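Local coordinates for 6'''-hydroxyparomomycin C oxidase (Microbacterium trichothecenolyticum, PDB 7DVE), which oxidises the C3 hydroxyl of the sugar in C-glycosides such as isoorientin and mangiferin, using bound FAD and passing the electrons to oxygen to give hydrogen peroxide, at residues D273-P278 and M398-T403; Q279-S284 and L473-N478; D110-A115 and L295-Q300. All coordinates share one frame; numbering follows the deposited sequence.

Contact 1 of 3, residues D273-P278 and M398-T403; sequences DALRTP and MQLHYT. With FAD (flavin-adenine dinucleotide), chain C.
On the adenosine and diphosphate side of the FAD pocket, where strand 267-270 of the Rossmann-type domain gives way to helix 276-283, Leu275 and Arg276 meet the methionine and leucine of strand 396-401. The terminal methyl of Met398 does most of the touching: extended beyond CG, the chain brings CE against Leu275, 3.5 Å from CB and 3.3 Å from the carbonyl O, and the same methyl also touches Arg276 CG (4.0 Å), the two side chains crossing at a slant. Farther along, Leu400 CD2 reaches Leu275 CD2 at 4.2 Å, the two leucines crossing at about a right angle. No hydrogen bond joins the segments; the polar work is done within 273-278. Asp273 caps the turn into the helix, its OD1 taking Arg276 N on the syn side (2.7 Å, 173°) and Leu275 N on the anti side. The other oxygen, OD2, is gripped side-on by Arg276 NE (2.9 Å) and NH2 in one salt bridge, the oxygen lying nearly in the guanidinium plane. Held at this edge, and bent at chi3 (-82°), the guanidinium lays one face over FAD, with C8A 3.4 Å above its plane toward the rim and C2B also against it. Ser118 O and Ser119 OG take hydrogen bonds from NH2 and NH1, so several acceptors fix its rotation. Phe117 of strand 116-117 packs on Asp273, Leu275, Arg276 and Met398, and Val383 of the partner strand 382-386 touches both Met398 and Leu400, placing the contact between the helix start and this two-stranded antiparallel sheet.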
loop_
_atom_site.group_PDB
_atom_site.type_symbol
_atom_site.label_atom_id
_atom_site.label_comp_id
_atom_site.label_asym_id
_atom_site.label_seq_id
_atom_site.Cartn_x
_atom_site.Cartn_y
_atom_site.Cartn_z
ATOM N N ASP A 273 4.955 -5.888 -4.474
ATOM C CA ASP A 273 3.507 -5.642 -4.452
ATOM C C ASP A 273 2.790 -6.973 -4.598
ATOM O O ASP A 273 3.429 -7.984 -4.907
ATOM C CB ASP A 273 3.027 -4.580 -5.487
ATOM C CG ASP A 273 2.908 -5.097 -6.957
ATOM O OD1 ASP A 273 2.511 -6.260 -7.252
ATOM O OD2 ASP A 273 3.218 -4.274 -7.856
ATOM N N ALA A 274 1.470 -6.984 -4.372
ATOM C CA ALA A 274 0.716 -8.230 -4.255
ATOM C C ALA A 274 0.565 -9.002 -5.564
ATOM O O ALA A 274 0.103 -10.155 -5.528
ATOM C CB ALA A 274 -0.677 -7.953 -3.690
ATOM N N LEU A 275 0.893 -8.418 -6.720
ATOM C CA LEU A 275 0.771 -9.202 -7.949
ATOM C C LEU A 275 2.102 -9.500 -8.601
ATOM O O LEU A 275 2.246 -10.570 -9.199
ATOM C CB LEU A 275 -0.135 -8.507 -8.968
ATOM C CG LEU A 275 -1.462 -8.034 -8.386
ATOM C CD1 LEU A 275 -1.936 -6.834 -9.149
ATOM C CD2 LEU A 275 -2.504 -9.153 -8.359
ATOM N N ARG A 276 3.088 -8.606 -8.472
ATOM C CA ARG A 276 4.389 -8.876 -9.069
ATOM C C ARG A 276 5.252 -9.786 -8.200
ATOM O O ARG A 276 6.149 -10.453 -8.736
ATOM C CB ARG A 276 5.108 -7.566 -9.373
ATOM C CG ARG A 276 4.526 -6.842 -10.564
ATOM C CD ARG A 276 5.351 -5.643 -10.939
ATOM N NE ARG A 276 4.996 -4.508 -10.095
ATOM C CZ ARG A 276 5.475 -3.276 -10.226
ATOM N NH1 ARG A 276 6.427 -2.996 -11.099
ATOM N NH2 ARG A 276 4.975 -2.300 -9.466
ATOM N N THR A 277 4.964 -9.863 -6.892
ATOM C CA THR A 277 5.631 -10.836 -6.022
ATOM C C THR A 277 5.259 -12.268 -6.389
ATOM O O THR A 277 6.175 -13.090 -6.606
ATOM C CB THR A 277 5.308 -10.523 -4.551
ATOM O OG1 THR A 277 5.880 -9.265 -4.182
ATOM C CG2 THR A 277 5.824 -11.615 -3.626
ATOM N N PRO A 278 3.968 -12.641 -6.480
ATOM C CA PRO A 278 3.648 -13.968 -7.055
ATOM C C PRO A 278 4.206 -14.150 -8.457
ATOM O O PRO A 278 4.629 -15.263 -8.793
ATOM C CB PRO A 278 2.110 -14.011 -7.064
ATOM C CG PRO A 278 1.672 -12.942 -6.150
ATOM C CD PRO A 278 2.747 -11.886 -6.141
ATOM N N MET A 398 0.118 -11.739 -16.656
ATOM C CA MET A 398 -0.930 -12.027 -15.684
ATOM C C MET A 398 -2.300 -12.137 -16.330
ATOM O O MET A 398 -2.639 -11.412 -17.272
ATOM C CB MET A 398 -1.010 -10.962 -14.574
ATOM C CG MET A 398 0.286 -10.338 -14.119
ATOM S SD MET A 398 -0.023 -8.972 -12.971
ATOM C CE MET A 398 1.498 -9.043 -12.007
ATOM N N GLN A 399 -3.087 -13.055 -15.783
ATOM C CA GLN A 399 -4.514 -13.154 -16.023
ATOM C C GLN A 399 -5.169 -13.067 -14.655
ATOM O O GLN A 399 -4.748 -13.753 -13.717
ATOM C CB GLN A 399 -4.893 -14.459 -16.744
ATOM C CG GLN A 399 -6.387 -14.681 -16.817
ATOM C CD GLN A 399 -7.072 -13.638 -17.695
ATOM O OE1 GLN A 399 -6.575 -13.322 -18.784
ATOM N NE2 GLN A 399 -8.209 -13.095 -17.231
ATOM N N LEU A 400 -6.139 -12.176 -14.522
ATOM C CA LEU A 400 -6.805 -11.923 -13.255
ATOM C C LEU A 400 -8.156 -12.625 -13.265
ATOM O O LEU A 400 -8.935 -12.474 -14.216
ATOM C CB LEU A 400 -6.974 -10.419 -13.018
ATOM C CG LEU A 400 -5.729 -9.579 -12.663
ATOM C CD1 LEU A 400 -6.125 -8.176 -12.188
ATOM C CD2 LEU A 400 -4.846 -10.273 -11.638
ATOM N N HIS A 401 -8.422 -13.407 -12.218
ATOM C CA HIS A 401 -9.697 -14.089 -12.036
ATOM C C HIS A 401 -10.363 -13.503 -10.796
ATOM O O HIS A 401 -9.801 -13.571 -9.700
ATOM C CB HIS A 401 -9.508 -15.598 -11.872
ATOM C CG HIS A 401 -9.004 -16.298 -13.099
ATOM N ND1 HIS A 401 -9.850 -16.810 -14.059
ATOM C CD2 HIS A 401 -7.751 -16.638 -13.485
ATOM C CE1 HIS A 401 -9.140 -17.402 -15.003
ATOM N NE2 HIS A 401 -7.863 -17.313 -14.680
ATOM N N TYR A 402 -11.566 -12.962 -10.960
ATOM C CA TYR A 402 -12.164 -12.218 -9.863
ATOM C C TYR A 402 -13.671 -12.167 -10.036
ATOM O O TYR A 402 -14.172 -11.710 -11.069
ATOM C CB TYR A 402 -11.598 -10.819 -9.802
ATOM C CG TYR A 402 -11.694 -10.171 -8.448
ATOM C CD1 TYR A 402 -10.830 -10.536 -7.412
ATOM C CD2 TYR A 402 -12.643 -9.184 -8.201
ATOM C CE1 TYR A 402 -10.914 -9.929 -6.174
ATOM C CE2 TYR A 402 -12.740 -8.587 -6.968
ATOM C CZ TYR A 402 -11.871 -8.950 -5.958
ATOM O OH TYR A 402 -11.970 -8.331 -4.729
ATOM N N THR A 403 -14.383 -12.611 -9.011
ATOM C CA THR A 403 -15.832 -12.661 -9.022
ATOM C C THR A 403 -16.352 -12.071 -7.716
ATOM O O THR A 403 -15.782 -12.291 -6.646
ATOM C CB THR A 403 -16.349 -14.115 -9.236
ATOM O OG1 THR A 403 -15.747 -15.028 -8.284
ATOM C CG2 THR A 403 -16.031 -14.586 -10.658
HETATM P PA FAD C . 4.682 -1.081 -3.681
HETATM O O1A FAD C . 4.013 -1.346 -4.978
HETATM O O2A FAD C . 4.342 0.156 -2.939
HETATM O O5B FAD C . 6.246 -1.149 -4.066
HETATM C C5B FAD C . 6.752 -2.315 -4.721
HETATM C C4B FAD C . 7.958 -1.956 -5.550
HETATM O O4B FAD C . 8.434 -3.215 -6.110
HETATM C C3B FAD C . 7.562 -1.086 -6.761
HETATM O O3B FAD C . 8.406 0.082 -6.771
HETATM C C2B FAD C . 7.907 -2.018 -7.932
HETATM O O2B FAD C . 8.428 -1.297 -9.052
HETATM C C1B FAD C . 9.017 -2.877 -7.360
HETATM N N9A FAD C . 9.186 -4.142 -8.162
HETATM C C8A FAD C . 8.145 -4.942 -8.443
HETATM N N7A FAD C . 8.590 -5.986 -9.151
HETATM C C5A FAD C . 9.906 -5.840 -9.323
HETATM C C6A FAD C . 10.808 -6.615 -9.941
HETATM N N6A FAD C . 10.340 -7.727 -10.506
HETATM N N1A FAD C . 12.117 -6.300 -9.992
HETATM C C2A FAD C . 12.530 -5.117 -9.374
HETATM N N3A FAD C . 11.569 -4.325 -8.719
HETATM C C4A FAD C . 10.279 -4.702 -8.707
HETATM N N1 FAD C . -2.418 2.751 1.076
HETATM C C2 FAD C . -2.786 2.959 2.393
HETATM O O2 FAD C . -2.498 2.094 3.213
HETATM N N3 FAD C . -3.482 4.122 2.759
HETATM C C4 FAD C . -3.764 5.110 1.789
HETATM O O4 FAD C . -4.355 6.140 2.128
HETATM C C4X FAD C . -3.386 4.884 0.470
HETATM N N5 FAD C . -3.675 5.762 -0.522
HETATM C C5X FAD C . -3.164 5.564 -1.771
HETATM C C6 FAD C . -3.330 6.531 -2.781
HETATM C C7 FAD C . -2.772 6.382 -4.046
HETATM C C7M FAD C . -2.967 7.471 -5.132
HETATM C C8 FAD C . -2.028 5.236 -4.330
HETATM C C8M FAD C . -1.407 5.056 -5.728
HETATM C C9 FAD C . -1.862 4.262 -3.336
HETATM C C9A FAD C . -2.431 4.412 -2.057
HETATM N N10 FAD C . -2.289 3.467 -1.100
HETATM C C10 FAD C . -2.712 3.704 0.143
HETATM C "C1'" FAD C . -1.641 2.149 -1.355
HETATM C "C2'" FAD C . -0.164 2.057 -0.950
HETATM O "O2'" FAD C . 0.597 2.916 -1.816
HETATM C "C3'" FAD C . 0.329 0.573 -1.013
HETATM O "O3'" FAD C . -0.433 -0.233 -0.104
HETATM C "C4'" FAD C . 1.788 0.452 -0.570
HETATM O "O4'" FAD C . 2.604 1.274 -1.390
HETATM C "C5'" FAD C . 2.270 -1.019 -0.698
HETATM O "O5'" FAD C . 3.696 -1.099 -0.495
HETATM P P FAD C . 4.620 -2.293 -1.077
HETATM O O1P FAD C . 6.072 -2.000 -0.928
HETATM O O2P FAD C . 4.066 -3.531 -0.489
HETATM O O3P FAD C . 4.460 -2.325 -2.687
#

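Contact 2 of 3, residues Q279-S284 and L473-N478. With FAD (flavin-adenine dinucleotide), chain C.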
loop_
_atom_site.group_PDB
_atom_site.type_symbol
_atom_site.label_atom_id
_atom_site.label_comp_id
_atom_site.label_asym_id
_atom_site.label_seq_id
_atom_site.Cartn_x
_atom_site.Cartn_y
_atom_site.Cartn_z
ATOM N N GLN A 279 4.211 -13.092 -9.285
ATOM C CA GLN A 279 4.823 -13.179 -10.612
ATOM C C GLN A 279 6.266 -13.672 -10.537
ATOM O O GLN A 279 6.647 -14.631 -11.227
ATOM C CB GLN A 279 4.762 -11.818 -11.307
ATOM C CG GLN A 279 5.148 -11.847 -12.778
ATOM C CD GLN A 279 5.133 -10.469 -13.392
ATOM O OE1 GLN A 279 5.549 -9.482 -12.765
ATOM N NE2 GLN A 279 4.633 -10.379 -14.615
ATOM N N LEU A 280 7.086 -13.010 -9.708
ATOM C CA LEU A 280 8.491 -13.379 -9.604
ATOM C C LEU A 280 8.647 -14.795 -9.072
ATOM O O LEU A 280 9.479 -15.563 -9.574
ATOM C CB LEU A 280 9.231 -12.376 -8.717
ATOM C CG LEU A 280 10.654 -12.744 -8.304
ATOM C CD1 LEU A 280 11.523 -12.978 -9.538
ATOM C CD2 LEU A 280 11.238 -11.650 -7.414
ATOM N N LEU A 281 7.838 -15.173 -8.071
ATOM C CA LEU A 281 7.949 -16.527 -7.527
ATOM C C LEU A 281 7.565 -17.573 -8.575
ATOM O O LEU A 281 8.234 -18.600 -8.707
ATOM C CB LEU A 281 7.092 -16.682 -6.260
ATOM C CG LEU A 281 7.342 -15.843 -4.980
ATOM C CD1 LEU A 281 6.985 -16.611 -3.709
ATOM C CD2 LEU A 281 8.757 -15.298 -4.898
ATOM N N TRP A 282 6.506 -17.316 -9.347
ATOM C CA TRP A 282 6.119 -18.232 -10.426
ATOM C C TRP A 282 7.230 -18.358 -11.462
ATOM O O TRP A 282 7.621 -19.467 -11.840
ATOM C CB TRP A 282 4.817 -17.760 -11.081
ATOM C CG TRP A 282 4.404 -18.566 -12.294
ATOM C CD1 TRP A 282 4.784 -18.361 -13.591
ATOM C CD2 TRP A 282 3.518 -19.688 -12.311
ATOM N NE1 TRP A 282 4.205 -19.301 -14.411
ATOM C CE2 TRP A 282 3.422 -20.126 -13.648
ATOM C CE3 TRP A 282 2.800 -20.367 -11.323
ATOM C CZ2 TRP A 282 2.634 -21.214 -14.023
ATOM C CZ3 TRP A 282 2.026 -21.465 -11.695
ATOM C CH2 TRP A 282 1.950 -21.874 -13.028
ATOM N N ALA A 283 7.767 -17.222 -11.915
ATOM C CA ALA A 283 8.883 -17.246 -12.857
ATOM C C ALA A 283 10.084 -18.014 -12.315
ATOM O O ALA A 283 10.849 -18.588 -13.099
ATOM C CB ALA A 283 9.298 -15.820 -13.215
ATOM N N SER A 284 10.273 -18.046 -10.995
ATOM C CA SER A 284 11.415 -18.751 -10.421
ATOM C C SER A 284 11.122 -20.214 -10.095
ATOM O O SER A 284 11.990 -20.896 -9.529
ATOM C CB SER A 284 11.899 -18.037 -9.156
ATOM O OG SER A 284 11.907 -16.636 -9.345
ATOM N N LEU A 473 13.558 -17.638 1.684
ATOM C CA LEU A 473 12.781 -16.734 0.846
ATOM C C LEU A 473 11.675 -16.122 1.692
ATOM O O LEU A 473 10.969 -16.833 2.412
ATOM C CB LEU A 473 12.192 -17.470 -0.362
ATOM C CG LEU A 473 11.166 -16.696 -1.190
ATOM C CD1 LEU A 473 11.780 -15.420 -1.764
ATOM C CD2 LEU A 473 10.596 -17.590 -2.293
ATOM N N PHE A 474 11.531 -14.800 1.605
ATOM C CA PHE A 474 10.556 -14.055 2.389
ATOM C C PHE A 474 9.689 -13.235 1.456
ATOM O O PHE A 474 10.124 -12.834 0.377
ATOM C CB PHE A 474 11.242 -13.128 3.431
ATOM C CG PHE A 474 11.966 -13.879 4.516
ATOM C CD1 PHE A 474 13.236 -14.394 4.291
ATOM C CD2 PHE A 474 11.376 -14.077 5.760
ATOM C CE1 PHE A 474 13.902 -15.100 5.284
ATOM C CE2 PHE A 474 12.037 -14.774 6.750
ATOM C CZ PHE A 474 13.299 -15.292 6.509
ATOM N N VAL A 475 8.463 -12.967 1.890
ATOM C CA VAL A 475 7.546 -12.124 1.134
ATOM C C VAL A 475 7.070 -10.996 2.043
ATOM O O VAL A 475 7.119 -11.090 3.269
ATOM C CB VAL A 475 6.357 -12.930 0.562
ATOM C CG1 VAL A 475 6.843 -13.845 -0.566
ATOM C CG2 VAL A 475 5.688 -13.754 1.658
ATOM N N ALA A 476 6.616 -9.913 1.428
ATOM C CA ALA A 476 6.332 -8.695 2.172
ATOM C C ALA A 476 5.351 -7.848 1.389
ATOM O O ALA A 476 5.489 -7.708 0.178
ATOM C CB ALA A 476 7.612 -7.893 2.429
ATOM N N GLY A 477 4.379 -7.280 2.092
ATOM C CA GLY A 477 3.460 -6.289 1.601
ATOM C C GLY A 477 2.043 -6.680 1.919
ATOM O O GLY A 477 1.786 -7.610 2.688
ATOM N N ASN A 478 1.105 -5.961 1.292
ATOM C CA ASN A 478 -0.313 -6.229 1.469
ATOM C C ASN A 478 -0.664 -7.661 1.081
ATOM O O ASN A 478 -1.603 -8.233 1.639
ATOM C CB ASN A 478 -1.117 -5.224 0.646
ATOM C CG ASN A 478 -0.633 -3.789 0.868
ATOM O OD1 ASN A 478 -0.192 -3.436 1.961
ATOM N ND2 ASN A 478 -0.680 -2.977 -0.168
HETATM P PA FAD C . 4.682 -1.081 -3.681
HETATM O O1A FAD C . 4.013 -1.346 -4.978
HETATM O O2A FAD C . 4.342 0.156 -2.939
HETATM O O5B FAD C . 6.246 -1.149 -4.066
HETATM C C5B FAD C . 6.752 -2.315 -4.721
HETATM C C4B FAD C . 7.958 -1.956 -5.550
HETATM O O4B FAD C . 8.434 -3.215 -6.110
HETATM C C3B FAD C . 7.562 -1.086 -6.761
HETATM O O3B FAD C . 8.406 0.082 -6.771
HETATM C C2B FAD C . 7.907 -2.018 -7.932
HETATM O O2B FAD C . 8.428 -1.297 -9.052
HETATM C C1B FAD C . 9.017 -2.877 -7.360
HETATM N N9A FAD C . 9.186 -4.142 -8.162
HETATM C C8A FAD C . 8.145 -4.942 -8.443
HETATM N N7A FAD C . 8.590 -5.986 -9.151
HETATM C C5A FAD C . 9.906 -5.840 -9.323
HETATM C C6A FAD C . 10.808 -6.615 -9.941
HETATM N N6A FAD C . 10.340 -7.727 -10.506
HETATM N N1A FAD C . 12.117 -6.300 -9.992
HETATM C C2A FAD C . 12.530 -5.117 -9.374
HETATM N N3A FAD C . 11.569 -4.325 -8.719
HETATM C C4A FAD C . 10.279 -4.702 -8.707
HETATM N N1 FAD C . -2.418 2.751 1.076
HETATM C C2 FAD C . -2.786 2.959 2.393
HETATM O O2 FAD C . -2.498 2.094 3.213
HETATM N N3 FAD C . -3.482 4.122 2.759
HETATM C C4 FAD C . -3.764 5.110 1.789
HETATM O O4 FAD C . -4.355 6.140 2.128
HETATM C C4X FAD C . -3.386 4.884 0.470
HETATM N N5 FAD C . -3.675 5.762 -0.522
HETATM C C5X FAD C . -3.164 5.564 -1.771
HETATM C C6 FAD C . -3.330 6.531 -2.781
HETATM C C7 FAD C . -2.772 6.382 -4.046
HETATM C C7M FAD C . -2.967 7.471 -5.132
HETATM C C8 FAD C . -2.028 5.236 -4.330
HETATM C C8M FAD C . -1.407 5.056 -5.728
HETATM C C9 FAD C . -1.862 4.262 -3.336
HETATM C C9A FAD C . -2.431 4.412 -2.057
HETATM N N10 FAD C . -2.289 3.467 -1.100
HETATM C C10 FAD C . -2.712 3.704 0.143
HETATM C "C1'" FAD C . -1.641 2.149 -1.355
HETATM C "C2'" FAD C . -0.164 2.057 -0.950
HETATM O "O2'" FAD C . 0.597 2.916 -1.816
HETATM C "C3'" FAD C . 0.329 0.573 -1.013
HETATM O "O3'" FAD C . -0.433 -0.233 -0.104
HETATM C "C4'" FAD C . 1.788 0.452 -0.570
HETATM O "O4'" FAD C . 2.604 1.274 -1.390
HETATM C "C5'" FAD C . 2.270 -1.019 -0.698
HETATM O "O5'" FAD C . 3.696 -1.099 -0.495
HETATM P P FAD C . 4.620 -2.293 -1.077
HETATM O O1P FAD C . 6.072 -2.000 -0.928
HETATM O O2P FAD C . 4.066 -3.531 -0.489
HETATM O O3P FAD C . 4.460 -2.325 -2.687
#
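Leu281, on helix 276-283, packs on Leu473 and Val475 of strand 473-475, an outermost strand of the five-stranded parallel sheet in the Rossmann-type FAD domain of this GMC oxidoreductase. Its CB points toward the strand, and chi1 of -62°, with CG opposite the carbonyl carbon, brings both branches to the strand's side chains. At the end of the fork the branches divide the work: CD2 meets Leu473 CD2 at 3.9 Å, tip to tip, whereas CD1 touches that same methyl and also Val475 CG1, 4.2 Å away. The contact is wholly apolar, a helix laid on the sheet, and Val268 and Val270 of the adjoining strand 267-270 both touch Leu473. Beyond the strand the chain runs on to the cofactor. Gly477 passes FAD O2P with its CA at 3.5 Å; a CB here would strike that oxygen, and the backbone angles themselves call for glycine. The next residue, Asn478, turns its amide to the ribityl chain and donates from ND2 to the O3' hydroxyl. An alanine here lacks the ND2 donor, and the ribityl O3' would probably be left without this partner, freer to turn. On the helix, Leu280 O accepts from both Ser284 N and Ser284 OG, which come from opposite faces of its carbonyl plane, OG at 2.7 Å.

Contact 3 of 3, residues D110-A115 and L295-Q300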
loop_
_atom_site.group_PDB
_atom_site.type_symbol
_atom_site.label_atom_id
_atom_site.label_comp_id
_atom_site.label_asym_id
_atom_site.label_seq_id
_atom_site.Cartn_x
_atom_site.Cartn_y
_atom_site.Cartn_z
ATOM N N ASP A 110 -16.199 -10.552 -13.069
ATOM C CA ASP A 110 -16.061 -9.130 -12.767
ATOM C C ASP A 110 -14.673 -8.618 -13.118
ATOM O O ASP A 110 -14.525 -7.480 -13.589
ATOM C CB ASP A 110 -16.366 -8.866 -11.293
ATOM C CG ASP A 110 -17.741 -9.357 -10.901
ATOM O OD1 ASP A 110 -18.729 -8.645 -11.177
ATOM O OD2 ASP A 110 -17.845 -10.466 -10.325
ATOM N N GLY A 111 -13.644 -9.433 -12.882
ATOM C CA GLY A 111 -12.253 -9.002 -12.983
ATOM C C GLY A 111 -11.918 -7.842 -12.055
ATOM O O GLY A 111 -12.684 -7.443 -11.175
ATOM N N LEU A 112 -10.719 -7.298 -12.287
ATOM C CA LEU A 112 -10.219 -6.103 -11.612
ATOM C C LEU A 112 -9.807 -5.100 -12.684
ATOM O O LEU A 112 -8.610 -4.907 -12.942
ATOM C CB LEU A 112 -9.049 -6.446 -10.695
ATOM C CG LEU A 112 -9.350 -7.329 -9.472
ATOM C CD1 LEU A 112 -8.047 -7.686 -8.757
ATOM C CD2 LEU A 112 -10.275 -6.581 -8.515
ATOM N N PRO A 113 -10.774 -4.443 -13.335
ATOM C CA PRO A 113 -10.425 -3.661 -14.544
ATOM C C PRO A 113 -9.351 -2.606 -14.318
ATOM O O PRO A 113 -8.510 -2.421 -15.206
ATOM C CB PRO A 113 -11.768 -3.039 -14.985
ATOM C CG PRO A 113 -12.832 -3.566 -14.069
ATOM C CD PRO A 113 -12.232 -4.659 -13.210
ATOM N N VAL A 114 -9.312 -1.941 -13.154
ATOM C CA VAL A 114 -8.290 -0.922 -12.913
ATOM C C VAL A 114 -7.255 -1.337 -11.855
ATOM O O VAL A 114 -6.701 -0.485 -11.147
ATOM C CB VAL A 114 -8.940 0.428 -12.525
ATOM C CG1 VAL A 114 -9.753 0.982 -13.697
ATOM C CG2 VAL A 114 -9.783 0.292 -11.249
ATOM N N ALA A 115 -6.965 -2.630 -11.744
ATOM C CA ALA A 115 -5.769 -3.067 -11.028
ATOM C C ALA A 115 -4.561 -2.302 -11.544
ATOM O O ALA A 115 -4.319 -2.270 -12.752
ATOM C CB ALA A 115 -5.551 -4.576 -11.215
ATOM N N LEU A 295 -6.704 -13.771 -3.674
ATOM C CA LEU A 295 -6.557 -12.367 -4.037
ATOM C C LEU A 295 -7.813 -11.572 -3.688
ATOM O O LEU A 295 -8.927 -11.954 -4.057
ATOM C CB LEU A 295 -6.295 -12.265 -5.549
ATOM C CG LEU A 295 -6.413 -10.902 -6.283
ATOM C CD1 LEU A 295 -5.552 -9.883 -5.643
ATOM C CD2 LEU A 295 -6.096 -11.017 -7.768
ATOM N N ASN A 296 -7.639 -10.431 -3.021
ATOM C CA ASN A 296 -8.813 -9.621 -2.721
ATOM C C ASN A 296 -8.514 -8.131 -2.819
ATOM O O ASN A 296 -7.509 -7.638 -2.289
ATOM C CB ASN A 296 -9.414 -9.967 -1.346
ATOM C CG ASN A 296 -8.408 -9.838 -0.187
ATOM O OD1 ASN A 296 -8.519 -8.933 0.660
ATOM N ND2 ASN A 296 -7.461 -10.788 -0.116
ATOM N N ASP A 297 -9.398 -7.439 -3.522
ATOM C CA ASP A 297 -9.471 -5.989 -3.603
ATOM C C ASP A 297 -10.591 -5.513 -2.675
ATOM O O ASP A 297 -11.452 -6.295 -2.263
ATOM C CB ASP A 297 -9.697 -5.582 -5.070
ATOM C CG ASP A 297 -10.081 -4.128 -5.262
ATOM O OD1 ASP A 297 -9.207 -3.244 -5.102
ATOM O OD2 ASP A 297 -11.245 -3.869 -5.663
ATOM N N GLN A 298 -10.553 -4.231 -2.313
ATOM C CA GLN A 298 -11.563 -3.627 -1.438
ATOM C C GLN A 298 -12.473 -2.743 -2.289
ATOM O O GLN A 298 -12.089 -1.627 -2.665
ATOM C CB GLN A 298 -10.915 -2.819 -0.310
ATOM C CG GLN A 298 -10.106 -3.622 0.734
ATOM C CD GLN A 298 -9.267 -2.691 1.625
ATOM O OE1 GLN A 298 -9.246 -1.483 1.396
ATOM N NE2 GLN A 298 -8.575 -3.246 2.629
ATOM N N ALA A 299 -13.679 -3.233 -2.593
ATOM C CA ALA A 299 -14.643 -2.423 -3.342
ATOM C C ALA A 299 -14.798 -1.056 -2.678
ATOM O O ALA A 299 -14.931 -0.959 -1.455
ATOM C CB ALA A 299 -15.991 -3.144 -3.424
ATOM N N GLN A 300 -14.748 0.005 -3.490
ATOM C CA GLN A 300 -14.658 1.376 -2.999
ATOM C C GLN A 300 -15.860 2.174 -3.481
ATOM O O GLN A 300 -16.183 2.165 -4.681
ATOM C CB GLN A 300 -13.366 2.031 -3.479
ATOM C CG GLN A 300 -13.215 3.500 -3.074
ATOM C CD GLN A 300 -11.891 4.128 -3.510
ATOM O OE1 GLN A 300 -11.225 3.672 -4.449
ATOM N NE2 GLN A 300 -11.520 5.186 -2.837
#
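Leu112 meets Leu295 and Asp297 in two different ways, one for each methyl of its fork. Toward Leu295 the approach is end-on: Leu112 CD1 and Leu295 CD2 face each other tip to tip at 4.0 Å. Against Asp297 the side chains slide past each other in opposite directions, so that Leu112 CD2 lies beside the aspartate stem, 3.6 Å from CB, with OD2 farther off at 4.1 Å. The torsions explain the split: in Leu112 CG stands opposite the carbonyl carbon (chi1 -67°), while in Asp297 CG points away from its own backbone N (chi1 168°), which leaves CB against Leu112 CD2 and carries the carboxylate past it. Both segments are irregular chain, and together they join the loop before strand 116-117 to the one that leads into strand 300-307 of the large antiparallel sheet of this GMC oxidoreductase, where it lies between strands 366-373 and 427-436. Leu112 also begins a type I turn, closed by Ala115 N on Leu112 O at 3.1 Å. The carboxylate of Asp297 is buried but well supplied, OD1 accepting from Ser442 OG and OD2 from Gly440 N. Its side chain lies about 5 Å from that of His444, the inferred proton acceptor, and the neighbouring Gln298 binds His444 ND1 through OE1. Leu400 of strand 396-401 packs on both Leu112 and Leu295, and Tyr402 covers Leu112 as well.

In the fold
Contacts 1 and 2 share helix 276-283, and their centres lie about 11 Å apart; Thr277 CG2 touches Val475 CG1 at 3.9 Å. Both reach FAD, contact 1 at the adenosine and diphosphate, contact 2 at the diphosphate and ribityl chain. The centre of contact 3 lies about 10 Å from that of contact 1, whose Tyr402 O and OH probably form hydrogen bonds with Gly111 N and Asp297 N, and about 20 Å from that of contact 2, nearest atoms about 7 Å apart. Along the chain the segments run 110-115, 273-278, 279-284, 295-300, 398-403, 473-478, and every pair of contacts alternates. Distant parts of the sequence thus interlock from the parallel FAD-binding sheet to the surroundings of His444.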